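Local coordinates for putative 4-amino-4-deoxychorismate lyase (Thermus thermophilus, PDB 2ZGI), which is a pyridoxal-phosphate-bound member of the class-IV aminotransferase family and probably acts as a lyase on 4-amino-4-deoxychorismate, at residues Leu50-Ser55 against Tyr125-Tyr130. Numbering follows the deposited sequence.
Sequences LALGLS and YKTGNY. With PLP (pyridoxal-5'-phosphate), chain P.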
ATOM      1  N   LEU D  50      29.643   1.649  -9.382  1.00 29.42           N
ATOM      2  CA  LEU D  50      30.270   0.888  -8.299  1.00 30.15           C
ATOM      3  C   LEU D  50      29.229   0.349  -7.285  1.00 30.46           C
ATOM      4  O   LEU D  50      29.372  -0.781  -6.790  1.00 31.01           O
ATOM      5  CB  LEU D  50      31.436   1.657  -7.635  1.00 30.90           C
ATOM      6  CG  LEU D  50      32.494   2.474  -8.442  1.00 33.26           C
ATOM      7  CD1 LEU D  50      33.854   2.629  -7.726  1.00 36.33           C
ATOM      8  CD2 LEU D  50      32.725   2.077  -9.952  1.00 33.70           C
ATOM      9  N   ALA D  51      28.171   1.123  -7.021  1.00 30.22           N
ATOM     10  CA  ALA D  51      27.145   0.718  -6.047  1.00 30.99           C
ATOM     11  C   ALA D  51      26.391  -0.543  -6.506  1.00 31.43           C
ATOM     12  O   ALA D  51      25.924  -1.335  -5.698  1.00 31.89           O
ATOM     13  CB  ALA D  51      26.154   1.875  -5.787  1.00 30.37           C
ATOM     14  N   LEU D  52      26.330  -0.741  -7.815  1.00 31.34           N
ATOM     15  CA  LEU D  52      25.494  -1.753  -8.394  1.00 31.52           C
ATOM     16  C   LEU D  52      26.334  -2.898  -8.966  1.00 31.78           C
ATOM     17  O   LEU D  52      25.843  -3.713  -9.753  1.00 32.01           O
ATOM     18  CB  LEU D  52      24.596  -1.096  -9.454  1.00 31.88           C
ATOM     19  CG  LEU D  52      23.581  -0.136  -8.791  1.00 32.15           C
ATOM     20  CD1 LEU D  52      22.633   0.420  -9.792  1.00 31.30           C
ATOM     21  CD2 LEU D  52      22.807  -0.826  -7.679  1.00 33.85           C
ATOM     22  N   GLY D  53      27.610  -2.912  -8.574  1.00 31.92           N
ATOM     23  CA  GLY D  53      28.584  -3.924  -8.968  1.00 32.12           C
ATOM     24  C   GLY D  53      28.927  -3.981 -10.439  1.00 32.60           C
ATOM     25  O   GLY D  53      29.271  -5.053 -10.939  1.00 32.14           O
ATOM     26  N   LEU D  54      28.813  -2.849 -11.140  1.00 32.93           N
ATOM     27  CA  LEU D  54      29.167  -2.786 -12.551  1.00 34.14           C
ATOM     28  C   LEU D  54      30.561  -2.175 -12.747  1.00 34.90           C
ATOM     29  O   LEU D  54      30.847  -1.102 -12.210  1.00 35.79           O
ATOM     30  CB  LEU D  54      28.118  -1.971 -13.328  1.00 34.27           C
ATOM     31  CG  LEU D  54      26.644  -2.393 -13.251  1.00 34.39           C
ATOM     32  CD1 LEU D  54      25.774  -1.249 -13.766  1.00 36.90           C
ATOM     33  CD2 LEU D  54      26.396  -3.648 -14.040  1.00 33.73           C
ATOM     34  N   SER D  55      31.420  -2.861 -13.495  1.00 34.97           N
ATOM     35  CA  SER D  55      32.735  -2.311 -13.885  1.00 35.41           C
ATOM     36  C   SER D  55      32.626  -0.953 -14.562  1.00 34.45           C
ATOM     37  O   SER D  55      31.908  -0.807 -15.555  1.00 35.04           O
ATOM     38  CB  SER D  55      33.463  -3.260 -14.830  1.00 35.59           C
ATOM     39  OG  SER D  55      33.587  -4.546 -14.260  1.00 38.36           O
ATOM     40  N   TYR D 125      19.800   5.586  -7.528  1.00 26.34           N
ATOM     41  CA  TYR D 125      20.656   5.369  -8.702  1.00 26.08           C
ATOM     42  C   TYR D 125      19.914   5.609 -10.013  1.00 25.91           C
ATOM     43  O   TYR D 125      18.686   5.396 -10.119  1.00 25.44           O
ATOM     44  CB  TYR D 125      21.254   3.960  -8.654  1.00 26.16           C
ATOM     45  CG  TYR D 125      21.859   3.659  -7.307  1.00 27.76           C
ATOM     46  CD1 TYR D 125      22.962   4.399  -6.836  1.00 29.90           C
ATOM     47  CD2 TYR D 125      21.319   2.680  -6.475  1.00 28.59           C
ATOM     48  CE1 TYR D 125      23.515   4.162  -5.568  1.00 31.99           C
ATOM     49  CE2 TYR D 125      21.872   2.421  -5.211  1.00 29.91           C
ATOM     50  CZ  TYR D 125      22.972   3.174  -4.771  1.00 32.68           C
ATOM     51  OH  TYR D 125      23.521   2.950  -3.537  1.00 31.53           O
ATOM     52  N   LYS D 126      20.674   6.048 -11.019  1.00 25.52           N
ATOM     53  CA  LYS D 126      20.145   6.296 -12.353  1.00 25.75           C
ATOM     54  C   LYS D 126      20.401   5.033 -13.182  1.00 25.75           C
ATOM     55  O   LYS D 126      21.489   4.868 -13.773  1.00 24.80           O
ATOM     56  CB  LYS D 126      20.841   7.519 -12.939  1.00 25.45           C
ATOM     57  CG  LYS D 126      19.962   8.350 -13.861  1.00 26.68           C
ATOM     58  CD  LYS D 126      20.559   9.707 -14.094  1.00 24.97           C
ATOM     59  CE  LYS D 126      20.062  10.284 -15.394  1.00 25.76           C
ATOM     60  NZ  LYS D 126      18.628  10.665 -15.219  1.00 28.84           N
ATOM     61  N   THR D 127      19.418   4.114 -13.164  1.00 24.84           N
ATOM     62  CA  THR D 127      19.583   2.778 -13.729  1.00 23.88           C
ATOM     63  C   THR D 127      18.674   2.511 -14.922  1.00 23.50           C
ATOM     64  O   THR D 127      17.695   3.222 -15.146  1.00 23.24           O
ATOM     65  CB  THR D 127      19.332   1.643 -12.671  1.00 25.02           C
ATOM     66  OG1 THR D 127      17.919   1.417 -12.490  1.00 22.38           O
ATOM     67  CG2 THR D 127      19.932   2.013 -11.327  1.00 24.93           C
ATOM     68  N   GLY D 128      19.020   1.461 -15.664  1.00 22.90           N
ATOM     69  CA  GLY D 128      18.204   0.906 -16.722  1.00 22.23           C
ATOM     70  C   GLY D 128      16.890   0.290 -16.276  1.00 21.87           C
ATOM     71  O   GLY D 128      16.105  -0.143 -17.116  1.00 20.91           O
ATOM     72  N   ASN D 129      16.643   0.243 -14.965  1.00 21.76           N
ATOM     73  CA  ASN D 129      15.338  -0.209 -14.488  1.00 20.90           C
ATOM     74  C   ASN D 129      14.416   0.988 -14.392  1.00 21.53           C
ATOM     75  O   ASN D 129      14.169   1.544 -13.301  1.00 21.83           O
ATOM     76  CB  ASN D 129      15.484  -0.963 -13.169  1.00 21.14           C
ATOM     77  CG  ASN D 129      15.926  -2.384 -13.380  1.00 21.73           C
ATOM     78  OD1 ASN D 129      16.693  -2.701 -14.311  1.00 27.23           O
ATOM     79  ND2 ASN D 129      15.450  -3.250 -12.551  1.00 15.60           N
ATOM     80  N   TYR D 130      13.961   1.437 -15.557  1.00 19.91           N
ATOM     81  CA  TYR D 130      13.405   2.780 -15.675  1.00 21.27           C
ATOM     82  C   TYR D 130      11.894   2.722 -15.999  1.00 20.64           C
ATOM     83  O   TYR D 130      11.280   3.726 -16.275  1.00 21.73           O
ATOM     84  CB  TYR D 130      14.181   3.528 -16.782  1.00 20.53           C
ATOM     85  CG  TYR D 130      13.913   4.993 -16.882  1.00 22.88           C
ATOM     86  CD1 TYR D 130      14.373   5.875 -15.909  1.00 21.47           C
ATOM     87  CD2 TYR D 130      13.198   5.504 -17.968  1.00 22.90           C
ATOM     88  CE1 TYR D 130      14.121   7.246 -15.998  1.00 25.91           C
ATOM     89  CE2 TYR D 130      12.935   6.871 -18.066  1.00 27.46           C
ATOM     90  CZ  TYR D 130      13.398   7.731 -17.080  1.00 27.03           C
ATOM     91  OH  TYR D 130      13.115   9.078 -17.172  1.00 30.60           O
TER
HETATM   92  N1  PLP P 248      14.811  12.176 -11.673  1.00 23.95           N
HETATM   93  C2  PLP P 248      15.047  11.038 -12.359  1.00 26.20           C
HETATM   94  C2A PLP P 248      14.195   9.832 -12.090  1.00 23.33           C
HETATM   95  C3  PLP P 248      16.061  10.995 -13.322  1.00 24.02           C
HETATM   96  O3  PLP P 248      16.262   9.824 -13.990  1.00 25.60           O
HETATM   97  C4  PLP P 248      16.847  12.135 -13.531  1.00 25.07           C
HETATM   98  C4A PLP P 248      17.997  12.169 -14.516  1.00 24.21           C
HETATM   99  C5  PLP P 248      16.600  13.284 -12.784  1.00 23.38           C
HETATM  100  C6  PLP P 248      15.562  13.260 -11.853  1.00 26.52           C
HETATM  101  C5A PLP P 248      17.379  14.567 -12.978  1.00 26.39           C
HETATM  102  O4P PLP P 248      18.762  14.493 -12.629  1.00 26.61           O
HETATM  103  P   PLP P 248      19.874  15.496 -13.196  1.00 26.49           P
HETATM  104  O1P PLP P 248      19.542  16.875 -12.683  1.00 24.81           O
HETATM  105  O2P PLP P 248      19.835  15.488 -14.708  1.00 27.97           O
HETATM  106  O3P PLP P 248      21.087  14.848 -12.616  1.00 24.24           O
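Leu-52 overlaps Tyr-125 and Thr-127 with its two methyl branches. CD1 rests 4.0 Å from Tyr-125 CB and presses on Thr-127 CG2 at 3.5 Å, a tight methyl-to-methyl contact, while its CD2 reaches Tyr-125 CD2. The ring is approached obliquely here and also by Ala-51, whose CB lies 3.5 Å from Tyr-125 CE1 and about as near to CZ and OH. With CG beside its own backbone N (chi1 -49°), Tyr-125 brings its ring against the end of helix 38-51, and His-48 of that helix meets it edge-to-face. A Schellman motif finishes the helix, with Gly-53 at positive phi as its C-prime residue. The apolar contact joins this helix end to the loop carrying the cofactor in the fold-type IV architecture expected of a class-IV aminotransferase relative: the Lys-126 side chain leaves the backbone away from residues 50-55, and its NZ is covalently bound to C4A of PLP. Cutting Tyr-125 back to an alanine would probably leave Ala-51 and the CD2 branch of Leu-52 without their ring partner and His-48 without its edge-to-face mate. Just beyond, Thr-127 forms an ST turn, its OG1 accepting from Asn-129 N at 3.0 Å, and Leu-131 of the second subunit packs on its side chain.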